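Local coordinates for protein SusD homolog (Bacteroides thetaiotaomicron VPI-5482, PDB 3FDH) that probably binds glycans at the outer membrane for uptake, as in other SusD/RagB-family proteins, at residues 195-200 with 229-234; 201-206 with 225-230; 219-224 with 349-354. One frame throughout, in Å; residues are numbered along the deposited sequence.

Contact 1 (195-200 with 229-234)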
ATOM      1  N   LEU A 195     -13.958  -1.132  13.715  1.00 28.93           N
ATOM      2  CA  LEU A 195     -13.524  -2.240  14.563  1.00 30.05           C
ATOM      3  C   LEU A 195     -12.992  -3.342  13.640  1.00 29.86           C
ATOM      4  O   LEU A 195     -11.945  -3.949  13.877  1.00 29.79           O
ATOM      5  CB  LEU A 195     -14.689  -2.709  15.460  1.00 30.45           C
ATOM      6  CG  LEU A 195     -14.377  -3.659  16.609  1.00 37.69           C
ATOM      7  CD1 LEU A 195     -13.436  -3.010  17.614  1.00 39.31           C
ATOM      8  CD2 LEU A 195     -15.706  -3.990  17.270  1.00 39.48           C
ATOM      9  N   LYS A 196     -13.709  -3.563  12.547  1.00 30.01           N
ATOM     10  CA  LYS A 196     -13.268  -4.563  11.539  1.00 29.48           C
ATOM     11  C   LYS A 196     -11.920  -4.186  10.935  1.00 29.13           C
ATOM     12  O   LYS A 196     -11.054  -5.033  10.699  1.00 30.68           O
ATOM     13  CB  LYS A 196     -14.294  -4.728  10.432  1.00 30.38           C
ATOM     14  CG  LYS A 196     -15.511  -5.451  10.851  1.00 29.91           C
ATOM     15  CD  LYS A 196     -16.466  -5.591   9.702  1.00 32.47           C
ATOM     16  CE  LYS A 196     -17.646  -6.426  10.080  1.00 35.60           C
ATOM     17  NZ  LYS A 196     -18.689  -6.325   9.019  1.00 35.40           N
ATOM     18  N   PHE A 197     -11.779  -2.897  10.674  1.00 27.55           N
ATOM     19  CA  PHE A 197     -10.548  -2.314  10.120  1.00 27.75           C
ATOM     20  C   PHE A 197      -9.416  -2.536  11.135  1.00 28.68           C
ATOM     21  O   PHE A 197      -8.317  -2.993  10.790  1.00 27.68           O
ATOM     22  CB  PHE A 197     -10.780  -0.821   9.778  1.00 27.75           C
ATOM     23  CG  PHE A 197      -9.583  -0.077   9.231  1.00 28.05           C
ATOM     24  CD1 PHE A 197      -8.579  -0.718   8.490  1.00 26.80           C
ATOM     25  CD2 PHE A 197      -9.516   1.308   9.378  1.00 28.02           C
ATOM     26  CE1 PHE A 197      -7.471   0.011   7.987  1.00 21.67           C
ATOM     27  CE2 PHE A 197      -8.444   2.036   8.863  1.00 29.60           C
ATOM     28  CZ  PHE A 197      -7.450   1.384   8.136  1.00 26.10           C
ATOM     29  N   ALA A 198      -9.689  -2.275  12.408  1.00 30.50           N
ATOM     30  CA  ALA A 198      -8.632  -2.473  13.447  1.00 28.23           C
ATOM     31  C   ALA A 198      -8.142  -3.938  13.471  1.00 27.79           C
ATOM     32  O   ALA A 198      -6.960  -4.215  13.574  1.00 26.91           O
ATOM     33  CB  ALA A 198      -9.139  -2.064  14.839  1.00 27.47           C
ATOM     34  N   TYR A 199      -9.067  -4.877  13.369  1.00 28.16           N
ATOM     35  CA  TYR A 199      -8.708  -6.312  13.360  1.00 27.99           C
ATOM     36  C   TYR A 199      -7.976  -6.681  12.106  1.00 27.22           C
ATOM     37  O   TYR A 199      -7.119  -7.552  12.102  1.00 30.19           O
ATOM     38  CB  TYR A 199      -9.929  -7.234  13.530  1.00 27.65           C
ATOM     39  CG  TYR A 199     -10.284  -7.404  14.976  1.00 28.96           C
ATOM     40  CD1 TYR A 199      -9.449  -8.117  15.839  1.00 29.52           C
ATOM     41  CD2 TYR A 199     -11.433  -6.841  15.494  1.00 31.46           C
ATOM     42  CE1 TYR A 199      -9.746  -8.253  17.164  1.00 33.68           C
ATOM     43  CE2 TYR A 199     -11.759  -6.994  16.839  1.00 31.98           C
ATOM     44  CZ  TYR A 199     -10.911  -7.692  17.660  1.00 34.52           C
ATOM     45  OH  TYR A 199     -11.242  -7.829  18.986  1.00 36.52           O
ATOM     46  N   GLY A 200      -8.327  -6.000  11.029  1.00 27.91           N
ATOM     47  CA  GLY A 200      -7.694  -6.247   9.729  1.00 27.52           C
ATOM     48  C   GLY A 200      -6.275  -5.845   9.838  1.00 26.38           C
ATOM     49  O   GLY A 200      -5.360  -6.566   9.356  1.00 28.96           O
ATOM     50  N   LYS A 229     -12.777 -11.449  12.297  1.00 28.54           N
ATOM     51  CA  LYS A 229     -13.401 -10.317  12.967  0.50 29.36           C
ATOM     52  C   LYS A 229     -13.249  -9.031  12.161  1.00 30.01           C
ATOM     53  O   LYS A 229     -13.527  -7.927  12.650  1.00 28.52           O
ATOM     54  CB  LYS A 229     -12.809 -10.161  14.368  0.50 29.83           C
ATOM     55  CG  LYS A 229     -13.204 -11.304  15.312  0.50 30.07           C
ATOM     56  CD  LYS A 229     -12.591 -11.158  16.706  0.50 30.47           C
ATOM     57  CE  LYS A 229     -13.052 -12.275  17.658  0.50 30.81           C
ATOM     58  NZ  LYS A 229     -12.657 -13.658  17.238  0.50 28.43           N
ATOM     59  N   SER A 230     -12.825  -9.198  10.913  1.00 29.15           N
ATOM     60  CA  SER A 230     -12.615  -8.074  10.028  1.00 27.90           C
ATOM     61  C   SER A 230     -13.604  -8.024   8.875  1.00 29.34           C
ATOM     62  O   SER A 230     -14.726  -8.494   8.987  1.00 29.92           O
ATOM     63  CB  SER A 230     -11.186  -8.095   9.549  1.00 26.74           C
ATOM     64  OG  SER A 230     -10.848  -6.907   8.860  1.00 28.71           O
ATOM     65  N   PHE A 231     -13.162  -7.447   7.768  1.00 29.78           N
ATOM     66  CA  PHE A 231     -14.006  -7.229   6.585  1.00 29.97           C
ATOM     67  C   PHE A 231     -14.679  -8.492   6.096  1.00 30.40           C
ATOM     68  O   PHE A 231     -14.042  -9.506   5.940  1.00 29.94           O
ATOM     69  CB  PHE A 231     -13.204  -6.651   5.408  1.00 29.81           C
ATOM     70  CG  PHE A 231     -12.236  -5.533   5.785  1.00 30.57           C
ATOM     71  CD1 PHE A 231     -12.640  -4.491   6.619  1.00 29.42           C
ATOM     72  CD2 PHE A 231     -11.006  -5.449   5.171  1.00 32.85           C
ATOM     73  CE1 PHE A 231     -11.789  -3.438   6.931  1.00 31.35           C
ATOM     74  CE2 PHE A 231     -10.116  -4.386   5.470  1.00 30.09           C
ATOM     75  CZ  PHE A 231     -10.544  -3.362   6.364  1.00 28.37           C
ATOM     76  N   THR A 232     -15.973  -8.385   5.810  1.00 31.59           N
ATOM     77  CA  THR A 232     -16.783  -9.518   5.349  1.00 34.24           C
ATOM     78  C   THR A 232     -16.949  -9.472   3.831  1.00 33.71           C
ATOM     79  O   THR A 232     -17.363 -10.445   3.205  1.00 34.37           O
ATOM     80  CB  THR A 232     -18.188  -9.501   5.972  1.00 35.20           C
ATOM     81  OG1 THR A 232     -18.909  -8.372   5.480  1.00 42.69           O
ATOM     82  CG2 THR A 232     -18.127  -9.407   7.481  1.00 37.22           C
ATOM     83  N   SER A 233     -16.636  -8.307   3.275  1.00 32.52           N
ATOM     84  CA  SER A 233     -16.683  -8.047   1.835  1.00 32.67           C
ATOM     85  C   SER A 233     -15.968  -6.747   1.514  1.00 31.37           C
ATOM     86  O   SER A 233     -15.517  -6.035   2.404  1.00 33.21           O
ATOM     87  CB  SER A 233     -18.112  -7.906   1.324  1.00 34.99           C
ATOM     88  OG  SER A 233     -18.657  -6.686   1.788  1.00 31.59           O
ATOM     89  N   ALA A 234     -15.883  -6.448   0.228  1.00 30.28           N
ATOM     90  CA  ALA A 234     -15.239  -5.213  -0.217  1.00 30.63           C
ATOM     91  C   ALA A 234     -16.009  -4.018   0.345  1.00 31.49           C
ATOM     92  O   ALA A 234     -15.484  -2.927   0.550  1.00 34.04           O
ATOM     93  CB  ALA A 234     -15.150  -5.148  -1.727  1.00 29.83           C
TER

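Contact 2 (201-206 with 225-230)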
ATOM      1  N   LEU A 201      -6.054  -4.736  10.565  1.00 26.85           N
ATOM      2  CA  LEU A 201      -4.664  -4.219  10.732  1.00 27.62           C
ATOM      3  C   LEU A 201      -3.854  -5.135  11.662  1.00 27.66           C
ATOM      4  O   LEU A 201      -2.655  -5.370  11.473  1.00 28.85           O
ATOM      5  CB  LEU A 201      -4.658  -2.763  11.214  1.00 29.48           C
ATOM      6  CG  LEU A 201      -5.122  -1.692  10.221  1.00 30.37           C
ATOM      7  CD1 LEU A 201      -5.182  -0.326  10.919  1.00 24.61           C
ATOM      8  CD2 LEU A 201      -4.213  -1.652   9.004  1.00 26.23           C
ATOM      9  N   LYS A 202      -4.526  -5.684  12.667  1.00 28.93           N
ATOM     10  CA  LYS A 202      -3.878  -6.650  13.527  1.00 29.20           C
ATOM     11  C   LYS A 202      -3.425  -7.852  12.714  1.00 28.16           C
ATOM     12  O   LYS A 202      -2.389  -8.433  12.962  1.00 30.00           O
ATOM     13  CB  LYS A 202      -4.759  -7.094  14.711  1.00 29.91           C
ATOM     14  CG  LYS A 202      -4.825  -5.999  15.805  1.00 30.40           C
ATOM     15  CD  LYS A 202      -5.398  -6.440  17.136  1.00 34.95           C
ATOM     16  CE  LYS A 202      -4.396  -7.222  17.912  1.00 42.66           C
ATOM     17  NZ  LYS A 202      -4.833  -7.487  19.291  1.00 39.12           N
ATOM     18  N   ALA A 203      -4.187  -8.215  11.714  1.00 29.15           N
ATOM     19  CA  ALA A 203      -3.799  -9.344  10.867  1.00 29.24           C
ATOM     20  C   ALA A 203      -2.583  -8.938  10.051  1.00 31.10           C
ATOM     21  O   ALA A 203      -1.569  -9.647   9.995  1.00 30.17           O
ATOM     22  CB  ALA A 203      -4.937  -9.775   9.978  1.00 27.14           C
ATOM     23  N   ARG A 204      -2.670  -7.770   9.414  1.00 32.43           N
ATOM     24  CA  ARG A 204      -1.566  -7.295   8.560  1.00 30.47           C
ATOM     25  C   ARG A 204      -0.273  -7.242   9.331  1.00 29.41           C
ATOM     26  O   ARG A 204       0.791  -7.676   8.874  1.00 30.83           O
ATOM     27  CB  ARG A 204      -1.868  -5.890   8.010  1.00 30.62           C
ATOM     28  CG  ARG A 204      -0.670  -5.199   7.347  1.00 27.58           C
ATOM     29  CD  ARG A 204      -1.003  -3.742   6.952  1.00 29.60           C
ATOM     30  NE  ARG A 204      -1.797  -3.596   5.715  1.00 31.20           N
ATOM     31  CZ  ARG A 204      -2.067  -2.413   5.171  1.00 33.63           C
ATOM     32  NH1 ARG A 204      -1.651  -1.297   5.757  1.00 35.94           N
ATOM     33  NH2 ARG A 204      -2.710  -2.331   4.036  1.00 35.06           N
ATOM     34  N   TYR A 205      -0.366  -6.728  10.538  1.00 28.16           N
ATOM     35  CA  TYR A 205       0.839  -6.460  11.356  1.00 29.42           C
ATOM     36  C   TYR A 205       1.374  -7.704  12.048  1.00 30.85           C
ATOM     37  O   TYR A 205       2.563  -7.811  12.310  1.00 30.60           O
ATOM     38  CB  TYR A 205       0.618  -5.338  12.371  1.00 30.61           C
ATOM     39  CG  TYR A 205       0.184  -4.018  11.747  1.00 31.39           C
ATOM     40  CD1 TYR A 205       0.758  -3.543  10.567  1.00 32.29           C
ATOM     41  CD2 TYR A 205      -0.755  -3.217  12.378  1.00 29.55           C
ATOM     42  CE1 TYR A 205       0.347  -2.330  10.019  1.00 29.16           C
ATOM     43  CE2 TYR A 205      -1.152  -1.993  11.853  1.00 27.15           C
ATOM     44  CZ  TYR A 205      -0.623  -1.559  10.675  1.00 32.66           C
ATOM     45  OH  TYR A 205      -1.063  -0.350  10.178  1.00 29.83           O
ATOM     46  N   THR A 206       0.478  -8.652  12.315  1.00 31.10           N
ATOM     47  CA  THR A 206       0.896  -9.929  12.879  1.00 29.96           C
ATOM     48  C   THR A 206       1.730 -10.677  11.836  1.00 29.57           C
ATOM     49  O   THR A 206       2.835 -11.188  12.119  1.00 29.35           O
ATOM     50  CB  THR A 206      -0.297 -10.765  13.384  1.00 31.34           C
ATOM     51  OG1 THR A 206      -0.952 -10.035  14.442  1.00 29.80           O
ATOM     52  CG2 THR A 206       0.177 -12.150  13.902  1.00 28.46           C
ATOM     53  N   ASP A 225      -7.976 -15.561  13.121  1.00 29.55           N
ATOM     54  CA  ASP A 225      -8.971 -15.062  14.071  1.00 30.41           C
ATOM     55  C   ASP A 225      -9.293 -13.592  13.784  1.00 30.15           C
ATOM     56  O   ASP A 225     -10.453 -13.198  13.725  1.00 30.59           O
ATOM     57  CB  ASP A 225      -8.451 -15.225  15.503  1.00 29.84           C
ATOM     58  CG  ASP A 225      -9.417 -14.718  16.553  1.00 35.38           C
ATOM     59  OD1 ASP A 225     -10.624 -15.017  16.497  1.00 35.40           O
ATOM     60  OD2 ASP A 225      -8.937 -14.050  17.479  1.00 33.80           O
ATOM     61  N   TYR A 226      -8.245 -12.809  13.601  1.00 29.40           N
ATOM     62  CA  TYR A 226      -8.390 -11.372  13.328  1.00 28.43           C
ATOM     63  C   TYR A 226      -9.154 -11.176  12.019  1.00 29.39           C
ATOM     64  O   TYR A 226     -10.005 -10.312  11.918  1.00 29.50           O
ATOM     65  CB  TYR A 226      -7.041 -10.664  13.231  1.00 28.69           C
ATOM     66  CG  TYR A 226      -6.229 -10.725  14.505  1.00 29.79           C
ATOM     67  CD1 TYR A 226      -6.846 -10.775  15.747  1.00 29.99           C
ATOM     68  CD2 TYR A 226      -4.847 -10.685  14.468  1.00 31.49           C
ATOM     69  CE1 TYR A 226      -6.098 -10.842  16.908  1.00 32.84           C
ATOM     70  CE2 TYR A 226      -4.101 -10.733  15.645  1.00 27.88           C
ATOM     71  CZ  TYR A 226      -4.725 -10.807  16.838  1.00 32.29           C
ATOM     72  OH  TYR A 226      -3.950 -10.850  17.979  1.00 32.56           O
ATOM     73  N   VAL A 227      -8.831 -11.984  11.022  1.00 29.74           N
ATOM     74  CA  VAL A 227      -9.552 -11.919   9.747  1.00 29.78           C
ATOM     75  C   VAL A 227     -11.026 -12.172   9.962  1.00 30.93           C
ATOM     76  O   VAL A 227     -11.886 -11.548   9.333  1.00 30.70           O
ATOM     77  CB  VAL A 227      -9.022 -12.947   8.708  1.00 30.01           C
ATOM     78  CG1 VAL A 227      -9.984 -13.110   7.561  1.00 32.76           C
ATOM     79  CG2 VAL A 227      -7.639 -12.547   8.192  1.00 25.82           C
ATOM     80  N   SER A 228     -11.324 -13.120  10.840  1.00 30.09           N
ATOM     81  CA  SER A 228     -12.718 -13.500  11.060  1.00 29.72           C
ATOM     82  C   SER A 228     -13.499 -12.351  11.682  1.00 29.37           C
ATOM     83  O   SER A 228     -14.704 -12.276  11.595  1.00 28.61           O
ATOM     84  CB  SER A 228     -12.847 -14.750  11.950  1.00 30.71           C
ATOM     85  OG  SER A 228     -12.516 -14.487  13.326  1.00 27.65           O
ATOM     86  N   LYS A 229     -12.777 -11.449  12.297  1.00 28.54           N
ATOM     87  CA  LYS A 229     -13.401 -10.317  12.967  0.50 29.36           C
ATOM     88  C   LYS A 229     -13.249  -9.031  12.161  1.00 30.01           C
ATOM     89  O   LYS A 229     -13.527  -7.927  12.650  1.00 28.52           O
ATOM     90  CB  LYS A 229     -12.809 -10.161  14.368  0.50 29.83           C
ATOM     91  CG  LYS A 229     -13.204 -11.304  15.312  0.50 30.07           C
ATOM     92  CD  LYS A 229     -12.591 -11.158  16.706  0.50 30.47           C
ATOM     93  CE  LYS A 229     -13.052 -12.275  17.658  0.50 30.81           C
ATOM     94  NZ  LYS A 229     -12.657 -13.658  17.238  0.50 28.43           N
ATOM     95  N   SER A 230     -12.825  -9.198  10.913  1.00 29.15           N
ATOM     96  CA  SER A 230     -12.615  -8.074  10.028  1.00 27.90           C
ATOM     97  C   SER A 230     -13.604  -8.024   8.875  1.00 29.34           C
ATOM     98  O   SER A 230     -14.726  -8.494   8.987  1.00 29.92           O
ATOM     99  CB  SER A 230     -11.186  -8.095   9.549  1.00 26.74           C
ATOM    100  OG  SER A 230     -10.848  -6.907   8.860  1.00 28.71           O
TER

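Contact 3 (219-224 with 349-354)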
ATOM      1  N   ASP A 219       0.809 -17.516  15.681  1.00 28.20           N
ATOM      2  CA  ASP A 219       0.658 -16.251  14.937  1.00 28.17           C
ATOM      3  C   ASP A 219      -0.253 -16.422  13.726  1.00 27.65           C
ATOM      4  O   ASP A 219      -1.088 -15.561  13.431  1.00 27.60           O
ATOM      5  CB  ASP A 219       1.994 -15.617  14.562  1.00 28.93           C
ATOM      6  CG  ASP A 219       2.627 -14.919  15.736  1.00 29.79           C
ATOM      7  OD1 ASP A 219       1.920 -14.803  16.787  1.00 29.88           O
ATOM      8  OD2 ASP A 219       3.811 -14.509  15.618  1.00 31.78           O
ATOM      9  N   TYR A 220      -0.088 -17.529  13.018  1.00 27.42           N
ATOM     10  CA  TYR A 220      -0.964 -17.770  11.846  1.00 29.16           C
ATOM     11  C   TYR A 220      -2.415 -17.902  12.299  1.00 29.70           C
ATOM     12  O   TYR A 220      -3.369 -17.448  11.611  1.00 28.17           O
ATOM     13  CB  TYR A 220      -0.579 -19.012  11.020  1.00 29.06           C
ATOM     14  CG  TYR A 220       0.840 -18.996  10.511  1.00 29.05           C
ATOM     15  CD1 TYR A 220       1.377 -17.858   9.923  1.00 31.25           C
ATOM     16  CD2 TYR A 220       1.642 -20.127  10.593  1.00 29.21           C
ATOM     17  CE1 TYR A 220       2.701 -17.839   9.461  1.00 29.42           C
ATOM     18  CE2 TYR A 220       2.951 -20.122  10.117  1.00 31.64           C
ATOM     19  CZ  TYR A 220       3.482 -18.973   9.553  1.00 31.55           C
ATOM     20  OH  TYR A 220       4.787 -18.964   9.083  1.00 30.36           O
ATOM     21  N   GLU A 221      -2.599 -18.527  13.464  1.00 28.72           N
ATOM     22  CA  GLU A 221      -3.963 -18.735  13.977  0.50 29.06           C
ATOM     23  C   GLU A 221      -4.554 -17.397  14.422  1.00 29.36           C
ATOM     24  O   GLU A 221      -5.752 -17.150  14.291  1.00 30.57           O
ATOM     25  CB  GLU A 221      -3.980 -19.862  15.020  0.50 28.89           C
ATOM     26  CG  GLU A 221      -3.672 -21.219  14.317  0.50 30.24           C
ATOM     27  CD  GLU A 221      -3.356 -22.376  15.248  0.50 31.01           C
ATOM     28  OE1 GLU A 221      -3.290 -22.177  16.472  0.50 35.16           O
ATOM     29  OE2 GLU A 221      -3.146 -23.501  14.738  0.50 28.99           O
ATOM     30  N   LYS A 222      -3.696 -16.525  14.904  1.00 30.32           N
ATOM     31  CA  LYS A 222      -4.150 -15.191  15.284  1.00 30.24           C
ATOM     32  C   LYS A 222      -4.625 -14.447  14.049  1.00 30.90           C
ATOM     33  O   LYS A 222      -5.658 -13.786  14.055  1.00 32.27           O
ATOM     34  CB  LYS A 222      -3.047 -14.410  15.988  1.00 29.40           C
ATOM     35  CG  LYS A 222      -2.900 -14.820  17.442  1.00 34.25           C
ATOM     36  CD  LYS A 222      -1.623 -14.371  18.061  1.00 40.44           C
ATOM     37  CE  LYS A 222      -1.432 -12.885  17.960  1.00 49.08           C
ATOM     38  NZ  LYS A 222       0.016 -12.543  18.175  1.00 53.64           N
ATOM     39  N   VAL A 223      -3.861 -14.562  12.980  1.00 30.39           N
ATOM     40  CA  VAL A 223      -4.194 -13.870  11.738  1.00 28.78           C
ATOM     41  C   VAL A 223      -5.580 -14.339  11.317  1.00 28.73           C
ATOM     42  O   VAL A 223      -6.466 -13.542  11.068  1.00 29.63           O
ATOM     43  CB  VAL A 223      -3.161 -14.121  10.590  1.00 29.26           C
ATOM     44  CG1 VAL A 223      -3.727 -13.652   9.239  1.00 27.28           C
ATOM     45  CG2 VAL A 223      -1.803 -13.446  10.908  1.00 26.43           C
ATOM     46  N   LEU A 224      -5.794 -15.644  11.352  1.00 27.68           N
ATOM     47  CA  LEU A 224      -7.127 -16.191  10.959  1.00 28.07           C
ATOM     48  C   LEU A 224      -8.270 -15.689  11.838  1.00 30.42           C
ATOM     49  O   LEU A 224      -9.406 -15.436  11.372  1.00 30.46           O
ATOM     50  CB  LEU A 224      -7.136 -17.722  10.978  1.00 28.40           C
ATOM     51  CG  LEU A 224      -6.260 -18.377   9.936  1.00 29.95           C
ATOM     52  CD1 LEU A 224      -6.378 -19.900  10.107  1.00 29.08           C
ATOM     53  CD2 LEU A 224      -6.683 -17.899   8.538  1.00 28.22           C
ATOM     54  N   LEU A 349       0.197 -22.752   7.437  1.00 28.35           N
ATOM     55  CA  LEU A 349      -0.303 -23.716   8.442  1.00 30.04           C
ATOM     56  C   LEU A 349      -0.453 -25.081   7.798  1.00 31.94           C
ATOM     57  O   LEU A 349      -0.903 -26.044   8.419  1.00 31.44           O
ATOM     58  CB  LEU A 349      -1.643 -23.285   9.079  1.00 28.21           C
ATOM     59  CG  LEU A 349      -1.512 -22.229  10.186  1.00 27.72           C
ATOM     60  CD1 LEU A 349      -2.832 -21.520  10.430  1.00 24.96           C
ATOM     61  CD2 LEU A 349      -0.924 -22.868  11.445  1.00 23.19           C
ATOM     62  N   ASN A 350      -0.036 -25.182   6.551  1.00 34.28           N
ATOM     63  CA  ASN A 350      -0.245 -26.437   5.855  1.00 36.35           C
ATOM     64  C   ASN A 350      -1.709 -26.854   5.743  1.00 37.48           C
ATOM     65  O   ASN A 350      -2.043 -28.060   5.799  1.00 38.27           O
ATOM     66  CB  ASN A 350       0.549 -27.570   6.498  1.00 37.22           C
ATOM     67  CG  ASN A 350       1.657 -28.042   5.613  1.00 39.96           C
ATOM     68  OD1 ASN A 350       2.040 -27.335   4.680  1.00 48.67           O
ATOM     69  ND2 ASN A 350       2.158 -29.253   5.863  1.00 44.84           N
ATOM     70  N   ARG A 351      -2.585 -25.859   5.647  1.00 34.50           N
ATOM     71  CA  ARG A 351      -4.017 -26.114   5.452  0.50 34.14           C
ATOM     72  C   ARG A 351      -4.499 -25.599   4.110  1.00 33.28           C
ATOM     73  O   ARG A 351      -3.861 -24.792   3.475  1.00 34.91           O
ATOM     74  CB  ARG A 351      -4.870 -25.487   6.549  0.50 34.46           C
ATOM     75  CG  ARG A 351      -4.517 -25.931   7.945  0.50 34.35           C
ATOM     76  CD  ARG A 351      -5.412 -25.244   8.974  0.50 34.70           C
ATOM     77  NE  ARG A 351      -4.776 -25.225  10.286  0.50 35.41           N
ATOM     78  CZ  ARG A 351      -5.214 -24.493  11.301  0.50 29.44           C
ATOM     79  NH1 ARG A 351      -6.268 -23.715  11.132  0.50 31.58           N
ATOM     80  NH2 ARG A 351      -4.586 -24.507  12.470  0.50 26.48           N
ATOM     81  N   ASP A 352      -5.646 -26.112   3.701  1.00 33.46           N
ATOM     82  CA  ASP A 352      -6.254 -25.749   2.407  1.00 34.28           C
ATOM     83  C   ASP A 352      -6.633 -24.283   2.389  1.00 33.84           C
ATOM     84  O   ASP A 352      -7.392 -23.815   3.235  1.00 33.52           O
ATOM     85  CB  ASP A 352      -7.502 -26.592   2.129  1.00 34.96           C
ATOM     86  CG  ASP A 352      -8.121 -26.313   0.768  1.00 40.64           C
ATOM     87  OD1 ASP A 352      -7.423 -25.902  -0.154  1.00 41.94           O
ATOM     88  OD2 ASP A 352      -9.330 -26.551   0.606  1.00 48.82           O
ATOM     89  N   ALA A 353      -6.105 -23.575   1.392  1.00 33.32           N
ATOM     90  CA  ALA A 353      -6.345 -22.121   1.224  1.00 31.03           C
ATOM     91  C   ALA A 353      -7.108 -21.824  -0.051  1.00 31.95           C
ATOM     92  O   ALA A 353      -7.294 -20.691  -0.433  1.00 32.32           O
ATOM     93  CB  ALA A 353      -5.014 -21.380   1.204  1.00 29.51           C
ATOM     94  N   GLU A 354      -7.585 -22.857  -0.711  1.00 31.98           N
ATOM     95  CA  GLU A 354      -8.190 -22.648  -2.013  1.00 32.84           C
ATOM     96  C   GLU A 354      -9.362 -21.663  -2.052  1.00 31.96           C
ATOM     97  O   GLU A 354      -9.441 -20.814  -2.961  1.00 32.29           O
ATOM     98  CB  GLU A 354      -8.618 -23.978  -2.635  1.00 32.73           C
ATOM     99  CG  GLU A 354      -9.137 -23.823  -4.048  1.00 35.13           C
ATOM    100  CD  GLU A 354      -9.744 -25.087  -4.593  1.00 41.86           C
ATOM    101  OE1 GLU A 354      -9.087 -26.144  -4.506  1.00 43.29           O
ATOM    102  OE2 GLU A 354     -10.876 -25.018  -5.124  1.00 36.70           O
TER

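Contact 1 (195-200 with 229-234)
The one hydrogen bond between 195-200 and 229-234 runs from Ser230 OG to Lys196 O, 2.6 Å long. OG stands anti to its own backbone N (chi1 -170°) and meets the carbonyl from above its plane, while Gly200 N, the regular helix donor, comes from the opposite face. Two donors therefore grip a single helix carbonyl. Gly200 allows the approach: its CA is 3.3 Å from Ser230 OG, and a CB there would clash with the hydroxyl. A weaker polar touch is the CA-H...O contact of Lys196 CA with Lys229 O, 3.6 Å.

Packing contacts flank this bond. Lys229 CB sits over one face of the Tyr199 ring, 3.9 Å from its centroid, a CH-pi contact. The extended methylenes of Lys196 run over the backbone of Ser230, CD being 3.5 Å from Ser230 O, and NZ ends beside Thr232 CG2. The two phenylalanines lie side by side and point the same way, Phe231 CZ 3.9 Å from Phe197 CD1.

Asp236 takes both Lys196 NZ, in a salt bridge, and Thr232 OG1, in a hydrogen bond; in the conformer described Lys229 NZ bridges to Asp225. Phe197 packs on Val114, Met115 and Tyr118 of helix 106-127, Tyr199 touches Ile169 of helix 154-171, and Phe231 packs on Tyr335 and Leu338 of helix 335-348, so Ser230 and Phe231 bridge helices 191-208 and 335-348.

Contact 2 (201-206 with 225-230)
Tyr226 carries the contact between helices 191-208 and 216-228, its side chain meeting Lys202, Ala203 and Thr206. In the CH-pi contact Lys202 CB lies over one face, 3.9 Å from the ring centroid and displaced toward the CD2-CE2 rim. The lysine chain crosses the ring obliquely and bends at chi3 (77°), and its CE comes within 3.7 Å of Tyr226 OH.

Apolar contact continues at the foot of the ring, where Ala203 CB meets Tyr226 CB at 4.0 Å. Val227 CG2 reaches the same methyl group more loosely, at 4.3 Å. The small alanine lets the two backbones come close, with the CA atoms of Ala203 and Tyr226 5.6 Å apart.

A polar group at the ring edge is Thr206 OG1, in the ring plane, 3.4 Å from Tyr226 CE2. That hydroxyl donates to Lys202 O at 2.6 Å, on the other face of the carbonyl from Thr206 N, and this bond fixes its rotation. An alanine in place of Tyr226 would probably open a gap beside Lys202 and Thr206, depriving the lysine methylenes of the face they rest on.

Lys202 NZ goes on to a salt bridge with Asp166. The two consecutive antiparallel helices form a helical hairpin, consistent with the TPR-like fold of SusD-family proteins; helix 191-208 packs on helices 106-127 and 154-171, helix 216-228 on helix 335-348.

Contact 3 (219-224 with 349-354)
The loop 349-354 joins helix 335-348 to helix 354-379, and its first residues pack against helix 216-228 through Leu349 and Arg351. Leu349 inserts its side chain among three residues of that helix: Tyr220 and Leu224, one turn apart, point at the loop, and Glu221 brings its end in beside them. Leu349 CG is anti to the carbonyl carbon (chi1 -80°), which sets it 3.5 Å from Tyr220 CB; CD1 comes 3.4 Å from the same Tyr220 CB, a close apolar contact. Leu349 and Tyr220 slide past each other in opposite directions, and Leu349 CG and CD2 lie near Tyr220 CD2. Leu224 instead meets Leu349 tip to tip, CD1 to CD1 at 3.9 Å.

The polar link is a salt bridge from Glu221 OE2 to Arg351 NH2, 2.9 Å long. The carboxylate oxygen comes at the edge of the guanidinium, near its plane, but the two planes are turned 41° apart and a single oxygen-nitrogen pair makes the contact. The arginine is extended from CG to NE and crosses the glutamate at about a right angle. Leu349 CD1 lies over the centre of one guanidinium face, 3.9 Å above the plane, and Leu224 CD1 is 4.0 Å from Arg351 NH1. The guanidinium thus lies face-on to the Leu349 methyl. Glu221 and Arg351 are both exposed and have alternate conformers, so the ion pair may well be mobile.

Beyond the two segments, Tyr220 also packs on Met207 of helix 191-208, and Leu224 on Ala345 of helix 335-348. The loop itself is a compact helix-to-helix turn: Asn350, with positive phi, closes helix 335-348 in a Schellman motif, and Asp352 OD1 accepts from Glu354 N in an Asx turn, with Ala353 at the N-cap position of helix 354-379.

How the contacts relate
Helix 216-228 or the loop that leaves it enters all three contacts. Contacts 1 and 2 both join it to helix 191-208 and touch where Tyr199 O meets Tyr226 CB; their segments overlap at Lys229 and Ser230, which work in contact 1. Both are partly buried. Contact 3 turns to a different partner, the loop after helix 335-348, and lies at the surface, its centre about 17 Å from that of contact 1 and about 12 Å from that of contact 2. Chemistry follows place: a buried serine hydroxyl on a helix carbonyl in contact 1, a tyrosine face under a lysine chain in contact 2, and an exposed, probably mobile ion pair beside leucines in contact 3.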